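Local coordinates for C3-degrading proteinase (CppA protein) (Streptococcus pneumoniae, PDB 3E0R) that probably degrades complement component C3 as a proteinase and pairs two regions of the glyoxalase clan, at residues Leu16-Arg21 and Leu55-Ala60; Lys22-Phe27 and Phe112-Asp117; Arg71-Arg76 and Thr193-Met198; Leu157-Asp162 and Leu176-Ala181. All blocks are in the same frame, centred on the assembly; numbering follows the deposited sequence.

Contact 1. Residues Leu16-Arg21 and Leu55-Ala60; sequences LKANNR and LVLEEA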
# COMPACT_ATOMS: atom_id res chain seq x y z
N LEU A 16 -2.43 5.87 0.41
CA LEU A 16 -2.74 6.21 -0.97
C LEU A 16 -3.80 7.31 -0.97
O LEU A 16 -4.81 7.23 -0.25
CB LEU A 16 -3.23 4.98 -1.73
CG LEU A 16 -2.28 3.76 -1.76
CD1 LEU A 16 -2.87 2.62 -2.63
CD2 LEU A 16 -0.82 4.10 -2.27
N LYS A 17 -3.58 8.34 -1.78
CA LYS A 17 -4.59 9.36 -2.01
C LYS A 17 -5.73 8.82 -2.92
O LYS A 17 -5.46 8.07 -3.89
CB LYS A 17 -3.96 10.64 -2.53
CG LYS A 17 -3.04 11.20 -1.51
CD LYS A 17 -2.26 12.40 -2.03
CE LYS A 17 -3.06 13.71 -2.07
NZ LYS A 17 -2.62 14.65 -3.12
N ALA A 18 -6.97 9.15 -2.53
CA ALA A 18 -8.21 8.66 -3.16
C ALA A 18 -9.01 9.88 -3.57
O ALA A 18 -9.06 10.84 -2.84
CB ALA A 18 -9.03 7.85 -2.17
N ASN A 19 -9.61 9.84 -4.76
CA ASN A 19 -10.46 10.94 -5.25
C ASN A 19 -11.89 10.77 -4.73
O ASN A 19 -12.32 11.50 -3.86
CB ASN A 19 -10.43 11.05 -6.79
CG ASN A 19 -11.39 12.14 -7.36
OD1 ASN A 19 -12.08 12.86 -6.63
ND2 ASN A 19 -11.43 12.24 -8.68
N ASN A 20 -12.62 9.81 -5.29
CA ASN A 20 -13.96 9.53 -4.80
C ASN A 20 -13.89 8.48 -3.72
O ASN A 20 -13.45 7.37 -3.96
CB ASN A 20 -14.88 9.08 -5.92
CG ASN A 20 -16.32 9.07 -5.48
OD1 ASN A 20 -16.74 8.28 -4.60
ND2 ASN A 20 -17.09 9.98 -6.05
N ARG A 21 -14.31 8.83 -2.52
CA ARG A 21 -14.32 7.91 -1.39
C ARG A 21 -15.16 6.67 -1.62
O ARG A 21 -14.69 5.54 -1.42
CB ARG A 21 -14.85 8.61 -0.14
CG ARG A 21 -14.25 8.04 1.11
CD ARG A 21 -15.26 7.84 2.18
NE ARG A 21 -14.59 7.54 3.44
CZ ARG A 21 -14.00 8.45 4.22
NH1 ARG A 21 -13.97 9.73 3.87
NH2 ARG A 21 -13.45 8.07 5.35
N LEU A 55 -3.49 -0.45 5.57
CA LEU A 55 -3.57 0.47 4.44
C LEU A 55 -4.45 1.63 4.85
O LEU A 55 -5.39 1.46 5.61
CB LEU A 55 -4.17 -0.23 3.21
CG LEU A 55 -4.33 0.65 1.95
CD1 LEU A 55 -3.02 1.21 1.41
CD2 LEU A 55 -5.05 -0.14 0.89
N VAL A 56 -4.10 2.83 4.40
CA VAL A 56 -4.89 4.03 4.69
C VAL A 56 -5.16 4.70 3.36
O VAL A 56 -4.24 4.88 2.58
CB VAL A 56 -4.15 5.00 5.70
CG1 VAL A 56 -4.91 6.33 5.87
CG2 VAL A 56 -3.95 4.33 7.06
N LEU A 57 -6.44 5.00 3.07
CA LEU A 57 -6.81 5.89 1.95
C LEU A 57 -7.07 7.28 2.43
O LEU A 57 -7.75 7.48 3.44
CB LEU A 57 -8.06 5.42 1.23
CG LEU A 57 -8.02 4.02 0.65
CD1 LEU A 57 -9.28 3.87 -0.11
CD2 LEU A 57 -6.72 3.71 -0.20
N GLU A 58 -6.58 8.24 1.69
CA GLU A 58 -6.71 9.63 2.06
C GLU A 58 -7.34 10.46 0.95
O GLU A 58 -6.82 10.54 -0.17
CB GLU A 58 -5.32 10.16 2.34
CG GLU A 58 -5.29 11.57 2.66
CD GLU A 58 -4.47 11.82 3.89
OE1 GLU A 58 -4.75 11.18 4.95
OE2 GLU A 58 -3.57 12.68 3.80
N GLU A 59 -8.43 11.13 1.27
CA GLU A 59 -9.21 11.87 0.27
C GLU A 59 -8.56 13.19 -0.15
O GLU A 59 -8.19 13.99 0.68
CB GLU A 59 -10.66 12.09 0.74
CG GLU A 59 -11.65 11.26 -0.10
CD GLU A 59 -13.11 11.63 0.18
OE1 GLU A 59 -13.88 11.86 -0.79
OE2 GLU A 59 -13.48 11.69 1.38
N ALA A 60 -8.43 13.39 -1.45
CA ALA A 60 -8.01 14.64 -2.00
C ALA A 60 -9.00 15.06 -3.11
O ALA A 60 -9.25 14.28 -4.03
CB ALA A 60 -6.60 14.50 -2.53
O HOH W 1 -16.64 10.87 -2.20

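Contact 2. Residues Lys22-Phe27 and Phe112-Asp117; sequences KLNETF and FSPEDD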
# COMPACT_ATOMS: atom_id res chain seq x y z
N LYS A 22 -16.41 6.85 -1.98
CA LYS A 22 -17.30 5.72 -2.13
C LYS A 22 -16.73 4.75 -3.17
O LYS A 22 -16.76 3.56 -2.97
CB LYS A 22 -18.73 6.17 -2.48
CG LYS A 22 -19.75 5.07 -2.34
CD LYS A 22 -20.19 4.95 -0.89
CE LYS A 22 -20.48 3.51 -0.48
NZ LYS A 22 -20.48 3.33 1.01
N LEU A 23 -16.19 5.28 -4.28
CA LEU A 23 -15.55 4.45 -5.29
C LEU A 23 -14.47 3.56 -4.70
O LEU A 23 -14.45 2.35 -4.90
CB LEU A 23 -14.89 5.30 -6.39
CG LEU A 23 -15.58 5.57 -7.70
CD1 LEU A 23 -14.69 6.44 -8.60
CD2 LEU A 23 -15.95 4.25 -8.38
N ASN A 24 -13.55 4.21 -3.99
CA ASN A 24 -12.40 3.53 -3.38
C ASN A 24 -12.86 2.53 -2.30
O ASN A 24 -12.35 1.41 -2.21
CB ASN A 24 -11.37 4.56 -2.88
CG ASN A 24 -10.56 5.19 -4.01
OD1 ASN A 24 -9.45 4.78 -4.27
ND2 ASN A 24 -11.16 6.14 -4.74
N GLU A 25 -13.86 2.92 -1.51
CA GLU A 25 -14.46 2.00 -0.50
C GLU A 25 -15.02 0.75 -1.15
O GLU A 25 -14.80 -0.36 -0.70
CB GLU A 25 -15.64 2.65 0.21
CG GLU A 25 -15.34 3.80 1.12
CD GLU A 25 -16.56 4.16 2.00
OE1 GLU A 25 -17.71 3.99 1.55
OE2 GLU A 25 -16.37 4.61 3.15
N THR A 26 -15.78 0.95 -2.22
CA THR A 26 -16.40 -0.15 -2.93
C THR A 26 -15.36 -1.15 -3.41
O THR A 26 -15.64 -2.34 -3.49
CB THR A 26 -17.21 0.35 -4.14
OG1 THR A 26 -18.03 1.44 -3.73
CG2 THR A 26 -18.09 -0.75 -4.70
N PHE A 27 -14.18 -0.64 -3.74
CA PHE A 27 -13.10 -1.43 -4.33
C PHE A 27 -12.39 -2.23 -3.24
O PHE A 27 -12.33 -3.47 -3.29
CB PHE A 27 -12.12 -0.50 -5.11
CG PHE A 27 -10.95 -1.20 -5.71
CD1 PHE A 27 -11.11 -2.02 -6.82
CD2 PHE A 27 -9.70 -1.07 -5.16
CE1 PHE A 27 -10.04 -2.69 -7.37
CE2 PHE A 27 -8.62 -1.74 -5.69
CZ PHE A 27 -8.77 -2.53 -6.79
N PHE A 112 -6.84 -3.03 -11.19
CA PHE A 112 -6.62 -1.61 -10.99
C PHE A 112 -7.70 -1.00 -10.04
O PHE A 112 -8.91 -1.32 -10.07
CB PHE A 112 -6.61 -0.85 -12.33
CG PHE A 112 -5.29 -0.96 -13.12
CD1 PHE A 112 -4.22 -0.11 -12.84
CD2 PHE A 112 -5.13 -1.88 -14.15
CE1 PHE A 112 -3.00 -0.21 -13.58
CE2 PHE A 112 -3.92 -1.96 -14.87
CZ PHE A 112 -2.87 -1.14 -14.58
N SER A 113 -7.23 -0.12 -9.19
CA SER A 113 -8.09 0.61 -8.30
C SER A 113 -8.63 1.85 -9.08
O SER A 113 -8.09 2.21 -10.14
CB SER A 113 -7.27 1.08 -7.09
OG SER A 113 -6.72 2.35 -7.38
N PRO A 114 -9.67 2.51 -8.52
CA PRO A 114 -10.21 3.75 -9.07
C PRO A 114 -9.16 4.84 -9.33
O PRO A 114 -9.42 5.74 -10.12
CB PRO A 114 -11.18 4.23 -7.97
CG PRO A 114 -11.46 3.07 -7.15
CD PRO A 114 -10.35 2.11 -7.27
N GLU A 115 -8.00 4.80 -8.65
CA GLU A 115 -6.93 5.80 -8.91
C GLU A 115 -5.79 5.23 -9.75
O GLU A 115 -4.70 5.83 -9.86
CB GLU A 115 -6.40 6.36 -7.60
CG GLU A 115 -7.42 6.74 -6.59
CD GLU A 115 -8.35 7.81 -7.03
OE1 GLU A 115 -7.99 8.71 -7.86
OE2 GLU A 115 -9.49 7.76 -6.52
N ASP A 116 -6.07 4.04 -10.30
CA ASP A 116 -5.22 3.29 -11.25
C ASP A 116 -3.98 2.75 -10.57
O ASP A 116 -2.93 2.63 -11.18
CB ASP A 116 -4.82 4.12 -12.48
CG ASP A 116 -5.99 4.68 -13.20
OD1 ASP A 116 -6.79 3.86 -13.73
OD2 ASP A 116 -6.11 5.93 -13.23
N ASP A 117 -4.10 2.45 -9.30
CA ASP A 117 -3.06 1.76 -8.59
C ASP A 117 -3.25 0.30 -8.95
O ASP A 117 -4.36 -0.22 -8.92
CB ASP A 117 -3.24 2.02 -7.11
CG ASP A 117 -2.92 3.48 -6.72
OD1 ASP A 117 -1.90 4.00 -7.26
OD2 ASP A 117 -3.68 4.09 -5.86

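Contact 3. Residues Arg71-Arg76 and Thr193-Met198; sequences RKKLAR and TWDLSM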
# COMPACT_ATOMS: atom_id res chain seq x y z
N ARG A 71 4.60 6.80 -14.84
CA ARG A 71 4.71 5.86 -13.76
C ARG A 71 4.32 6.56 -12.48
O ARG A 71 4.58 7.79 -12.28
CB ARG A 71 6.12 5.27 -13.69
CG ARG A 71 6.26 4.02 -14.49
CD ARG A 71 7.67 3.46 -14.45
NE ARG A 71 7.73 2.24 -15.25
CZ ARG A 71 8.70 1.34 -15.21
NH1 ARG A 71 9.73 1.47 -14.39
NH2 ARG A 71 8.63 0.28 -16.01
N LYS A 72 3.67 5.80 -11.60
CA LYS A 72 3.31 6.33 -10.27
C LYS A 72 4.42 5.95 -9.34
O LYS A 72 5.14 4.98 -9.59
CB LYS A 72 1.98 5.74 -9.78
CG LYS A 72 0.76 6.09 -10.58
CD LYS A 72 -0.52 5.60 -9.86
CE LYS A 72 -1.15 6.68 -8.97
NZ LYS A 72 -2.30 6.20 -8.12
N LYS A 73 4.54 6.68 -8.24
CA LYS A 73 5.47 6.33 -7.15
C LYS A 73 5.16 4.90 -6.65
O LYS A 73 6.04 4.09 -6.42
CB LYS A 73 5.39 7.36 -6.04
CG LYS A 73 5.82 8.75 -6.47
CD LYS A 73 5.76 9.73 -5.27
CE LYS A 73 5.60 11.20 -5.71
NZ LYS A 73 5.68 12.18 -4.57
N LEU A 74 3.88 4.56 -6.58
CA LEU A 74 3.45 3.20 -6.28
C LEU A 74 3.47 2.45 -7.59
O LEU A 74 2.67 2.72 -8.47
CB LEU A 74 2.03 3.13 -5.66
CG LEU A 74 1.61 1.68 -5.28
CD1 LEU A 74 2.30 1.23 -4.08
CD2 LEU A 74 0.13 1.55 -5.09
N ALA A 75 4.43 1.55 -7.73
CA ALA A 75 4.52 0.65 -8.87
C ALA A 75 3.42 -0.43 -8.72
O ALA A 75 2.54 -0.52 -9.58
CB ALA A 75 5.94 0.04 -8.98
N ARG A 76 3.42 -1.18 -7.62
CA ARG A 76 2.34 -2.14 -7.30
C ARG A 76 2.14 -2.28 -5.79
O ARG A 76 3.10 -2.30 -5.07
CB ARG A 76 2.68 -3.53 -7.83
CG ARG A 76 2.33 -3.82 -9.28
CD ARG A 76 2.16 -5.33 -9.51
NE ARG A 76 3.37 -6.03 -9.12
CZ ARG A 76 3.65 -7.32 -9.40
NH1 ARG A 76 2.80 -8.09 -10.06
NH2 ARG A 76 4.79 -7.85 -9.01
N THR A 193 -0.84 15.11 -6.89
CA THR A 193 -1.35 13.95 -7.63
C THR A 193 -2.02 12.98 -6.68
O THR A 193 -1.74 13.03 -5.49
CB THR A 193 -0.20 13.19 -8.36
OG1 THR A 193 0.79 12.81 -7.39
CG2 THR A 193 0.44 14.06 -9.53
N TRP A 194 -2.88 12.10 -7.21
CA TRP A 194 -3.39 10.89 -6.46
C TRP A 194 -2.39 9.77 -6.51
O TRP A 194 -2.22 9.12 -7.55
CB TRP A 194 -4.75 10.42 -7.01
CG TRP A 194 -5.88 11.42 -6.74
CD1 TRP A 194 -6.44 11.71 -5.52
CD2 TRP A 194 -6.55 12.28 -7.70
NE1 TRP A 194 -7.40 12.69 -5.66
CE2 TRP A 194 -7.51 13.03 -6.99
CE3 TRP A 194 -6.46 12.44 -9.09
CZ2 TRP A 194 -8.35 13.94 -7.61
CZ3 TRP A 194 -7.29 13.35 -9.71
CH2 TRP A 194 -8.23 14.09 -8.97
N ASP A 195 -1.65 9.54 -5.43
CA ASP A 195 -0.55 8.54 -5.46
C ASP A 195 -0.27 8.14 -4.04
O ASP A 195 -0.94 8.62 -3.17
CB ASP A 195 0.72 9.16 -6.06
CG ASP A 195 1.71 8.11 -6.64
OD1 ASP A 195 1.64 6.88 -6.37
OD2 ASP A 195 2.55 8.56 -7.41
N LEU A 196 0.74 7.30 -3.83
CA LEU A 196 1.33 7.10 -2.52
C LEU A 196 1.90 8.43 -1.93
O LEU A 196 2.78 9.05 -2.54
CB LEU A 196 2.45 6.02 -2.60
CG LEU A 196 3.28 5.76 -1.32
CD1 LEU A 196 2.48 4.91 -0.25
CD2 LEU A 196 4.62 5.14 -1.69
N SER A 197 1.39 8.84 -0.77
CA SER A 197 1.72 10.12 -0.19
C SER A 197 2.41 10.03 1.15
O SER A 197 3.12 10.95 1.53
CB SER A 197 0.48 10.96 -0.03
OG SER A 197 -0.44 10.37 0.87
N MSE A 198 2.20 8.92 1.85
CA MSE A 198 2.88 8.65 3.10
C MSE A 198 3.16 7.18 3.32
O MSE A 198 2.39 6.32 2.98
CB MSE A 198 2.03 9.20 4.22
CG MSE A 198 2.59 8.97 5.61
SE MSE A 198 1.59 10.06 6.86
CE MSE A 198 1.04 8.63 8.07
O HOH W 2 3.32 11.55 -3.27

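Contact 4. Residues Leu157-Asp162 and Leu176-Ala181; sequences LHLPTD and LDFIPA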
# COMPACT_ATOMS: atom_id res chain seq x y z
N LEU A 157 7.93 0.17 -5.32
CA LEU A 157 7.94 1.61 -5.47
C LEU A 157 8.82 2.01 -6.61
O LEU A 157 9.90 1.49 -6.73
CB LEU A 157 8.43 2.27 -4.19
CG LEU A 157 7.59 2.04 -2.92
CD1 LEU A 157 8.10 2.87 -1.80
CD2 LEU A 157 6.09 2.30 -3.12
N HIS A 158 8.35 2.93 -7.45
CA HIS A 158 9.11 3.45 -8.56
C HIS A 158 9.99 4.62 -8.10
O HIS A 158 9.49 5.63 -7.56
CB HIS A 158 8.17 3.90 -9.70
CG HIS A 158 7.61 2.78 -10.53
ND1 HIS A 158 6.27 2.70 -10.86
CD2 HIS A 158 8.21 1.73 -11.15
CE1 HIS A 158 6.07 1.65 -11.62
NE2 HIS A 158 7.23 1.04 -11.82
N LEU A 159 11.29 4.47 -8.29
CA LEU A 159 12.28 5.46 -7.79
C LEU A 159 13.23 5.89 -8.91
O LEU A 159 13.89 5.04 -9.52
CB LEU A 159 13.07 4.88 -6.60
CG LEU A 159 13.94 5.83 -5.73
CD1 LEU A 159 13.10 6.80 -4.87
CD2 LEU A 159 14.91 5.06 -4.83
N PRO A 160 13.32 7.21 -9.18
CA PRO A 160 14.26 7.64 -10.24
C PRO A 160 15.70 7.25 -9.94
O PRO A 160 16.05 7.00 -8.78
CB PRO A 160 14.09 9.16 -10.29
CG PRO A 160 12.82 9.46 -9.51
CD PRO A 160 12.63 8.35 -8.55
N THR A 161 16.54 7.19 -10.98
CA THR A 161 17.91 6.71 -10.79
C THR A 161 18.78 7.78 -10.16
O THR A 161 19.76 7.44 -9.48
CB THR A 161 18.55 6.17 -12.11
OG1 THR A 161 18.59 7.21 -13.10
CG2 THR A 161 17.78 4.95 -12.63
N ASP A 162 18.40 9.05 -10.32
CA ASP A 162 19.21 10.19 -9.86
C ASP A 162 18.95 10.60 -8.41
O ASP A 162 19.65 11.47 -7.88
CB ASP A 162 19.03 11.42 -10.77
CG ASP A 162 17.57 11.92 -10.84
OD1 ASP A 162 16.69 11.34 -10.16
OD2 ASP A 162 17.30 12.90 -11.58
N LEU A 176 9.24 -3.59 1.15
CA LEU A 176 9.44 -2.52 0.17
C LEU A 176 10.52 -2.80 -0.89
O LEU A 176 11.67 -2.98 -0.58
CB LEU A 176 9.79 -1.31 0.95
CG LEU A 176 9.07 -0.07 0.58
CD1 LEU A 176 8.85 0.82 1.85
CD2 LEU A 176 9.94 0.53 -0.63
N ASP A 177 10.11 -2.82 -2.15
CA ASP A 177 10.97 -3.11 -3.28
C ASP A 177 11.07 -1.85 -4.16
O ASP A 177 10.04 -1.38 -4.62
CB ASP A 177 10.32 -4.24 -4.06
CG ASP A 177 11.29 -5.01 -4.85
OD1 ASP A 177 12.41 -5.22 -4.32
OD2 ASP A 177 10.94 -5.45 -5.99
N PHE A 178 12.28 -1.33 -4.40
CA PHE A 178 12.43 -0.15 -5.27
C PHE A 178 12.74 -0.55 -6.70
O PHE A 178 13.69 -1.24 -6.96
CB PHE A 178 13.53 0.80 -4.78
CG PHE A 178 13.14 1.62 -3.61
CD1 PHE A 178 12.16 2.59 -3.72
CD2 PHE A 178 13.74 1.43 -2.37
CE1 PHE A 178 11.79 3.35 -2.63
CE2 PHE A 178 13.35 2.19 -1.27
CZ PHE A 178 12.41 3.15 -1.40
N ILE A 179 11.94 -0.07 -7.64
CA ILE A 179 12.19 -0.31 -9.05
C ILE A 179 12.70 0.99 -9.69
O ILE A 179 12.06 2.02 -9.51
CB ILE A 179 10.91 -0.76 -9.74
CG1 ILE A 179 10.51 -2.14 -9.19
CG2 ILE A 179 11.10 -0.77 -11.25
CD1 ILE A 179 9.16 -2.57 -9.57
N PRO A 180 13.86 0.94 -10.39
CA PRO A 180 14.30 2.15 -11.08
C PRO A 180 13.27 2.52 -12.15
O PRO A 180 12.63 1.62 -12.70
CB PRO A 180 15.69 1.77 -11.66
CG PRO A 180 16.08 0.50 -10.92
CD PRO A 180 14.81 -0.18 -10.59
N ALA A 181 13.08 3.82 -12.41
CA ALA A 181 11.91 4.33 -13.10
C ALA A 181 12.14 5.78 -13.51
O ALA A 181 12.86 6.50 -12.85
CB ALA A 181 10.69 4.24 -12.22

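Contact 1. Residues Leu16-Arg21 and Leu55-Ala60
Leu16 and Leu57 sit opposite each other in two parallel strands, and the packed part of the contact lies around them. Leu16 CB rests 4.0 Å from Leu57 CD2, and on the same face Ala18 CB approaches Leu57 CB; the helix of residues 21-31 covers this face through Asn24 and Tyr28. Leu16 CG also meets Leu55 CD1, the two side chains crossing at about a right angle. On the face away from the leucines, Lys17, bent at chi3 (78°), lays CE 3.7 Å from the buried Ala60 CB, while its NZ bonds Asn190 O and Thr193 O. Leu16 and Ala18 each bond, through N and O, to the residues before and after their partners: Leu16 to Val56 and Glu58, Ala18 to Glu58 and Ala60. Strand 9-18, helix 21-31 and strands 35-39, 43-47 and 53-59 follow in βαβββ order, as in the glyoxalase clan, with the first and last strands adjacent. The looser, partly exposed side begins past Ala18. At the outer end of the leucine face Glu59 OE2 takes a weak bond from Arg21 NH1 at 3.2 Å, a salt bridge whose guanidinium and carboxylate planes stand 87° apart; Arg21 NH2 has its stronger partner in Glu39. A water joins Arg21 N to Glu59 OE1 beside the partly exposed Asn20.

Contact 2. Residues Lys22-Phe27 and Phe112-Asp117
Phe27 receives the start of the loop 112-117 on its ring: Phe112 O comes obliquely to within 3.2 Å of Phe27 CE1. Next in sequence, Ser113 lays its CA over one face of the ring, 3.7 Å from the centroid and 18° off the normal, a CH-pi contact, while its CB meets Phe27 CE2. Pro114 continues over that face with CD 4.1 Å from the centroid; Phe27 CG, anti to the backbone N (chi1 178°), lies 3.7 Å from Pro114 CD. Pro114 CG and CB lie 4.2 Å from Leu23 CB, and Pro114 CB lies 3.8 Å from Asn24 ND2. The loop is a type I beta turn from Ser113 to Asp116 that joins the antiparallel strands 107-112 and 118-122, and Ser113 OG accepts from the backbone N of Glu115 in an ST turn and from that of Asp117. At Glu115 the contact turns polar. Its OE2 takes Asn24 ND2 at 2.9 Å through the lone pair away from OE1, with amide and carboxylate planes only 10° apart. Glu115 OE2 also accepts from Asn19 N, tying the helix start to the turn; Asn24 ND2 has a second acceptor in Asn20 O.

Contact 3. Residues Arg71-Arg76 and Thr193-Met198
Asp195 joins the two sheets of the protein by receiving backbone N-H groups from Lys73 and Leu74, a buried carboxylate-to-backbone contact around the starts of strands 74-81 and 196-203. The strands belong to different mixed sheets, and the segments to the N-terminal and C-terminal families of the glyoxalase clan. Lys73 N gives its hydrogen to Asp195 OD2 at 2.9 Å, on the syn lone pair, and Leu74 N donates to Asp195 OD1 at 3.2 Å, also from the syn side but 17° out of the carboxylate plane. Two consecutive amides therefore occupy both oxygens, which would fix the rotation of the carboxylate; a weak bond from Leu196 N reaches OD1 as well. Asp195 CG is anti to its backbone N (chi1 -158°), carrying the carboxylate carbon to 3.6 Å from Lys73 N. Lys73 passes the carboxylate at about a right angle, its CG 3.4 Å from Asp195 OD2, and its NZ goes on to Val188 O. Beside the carboxylate, Leu74 CB packs against Leu196 CB at 4.2 Å. Lys72 NZ, whose salt-bridge partner is Asp117, gives a weak bond to Trp194 O. A water accepts from Lys73 NZ and donates to Leu196 O at 2.7 Å.

Contact 4. Residues Leu157-Asp162 and Leu176-Ala181
Phe178 is met by Leu159 over one face of its ring and by Leu157 obliquely, both from the neighbouring strand. Leu159 CD2 stands over the face, 4.2 Å from the ring centroid and 22° off the normal, in a CH-pi contact; Leu159 CG, anti to the backbone N (chi1 -167°), lies 4.2 Å from Phe178 CD1. Leu157 CB approaches Phe178 CD1 at 3.8 Å. On the other side of the two strands, His158 and Ile179 run side by side in the same direction, with Ile179 CG2 at the edge of the imidazole, near its plane and 3.8 Å from His158 CD2. Ala181 CB closes on His158 CB at 3.6 Å. Farther along, Thr161 CG2 touches Pro180 CB at the exposed margin.

Between these layers runs the backbone pairing. Leu157 N bonds Asp177 O, Ile179 N bonds Leu157 O, and Leu159 N bonds Ile179 O at 2.8 Å, all with angles at hydrogen of 166° or more. CA-H...O contacts support the same register, such as Pro160 CA to Ala181 O at 3.2 Å. At the polar edge, His158 ND1 hydrogen-bonds Lys72 O, and as a carbonyl oxygen can only accept, ND1 acts as donor.

The strands 151-159 and 176-180 are the parallel arms of a beta-alpha-beta unit crossing through helix 169-172. Strand 176-180 is the outermost of its seven-stranded sheet within the chain, and strand 74-81 flanks 151-159 on the other side, where Leu157 touches Leu74 and His158 touches Ala75.

In the fold
Contacts 1, 2 and 3 form a connected cluster, and contact 4 joins it through contact 3. Contacts 1 and 2 have centres about 9 Å apart and pack directly, Leu57 CD1 lying 3.5 Å from Asn24 CB. Contact 3 meets contact 1 where Trp194 NE1 lies 2.9 Å from Ala60 O, and meets contact 2 where Lys72 NZ lies 3.0 Å from Glu115 O. Lys73 O and His158 N, 2.8 Å apart, link contact 3 to contact 4. Contact 1 belongs to the eight-stranded sheet and contact 4 to the seven-stranded one, their centres about 22 Å apart, with contact 3 bridging both. None of the four contacts includes a ligand; all are packing and pairing within the fold.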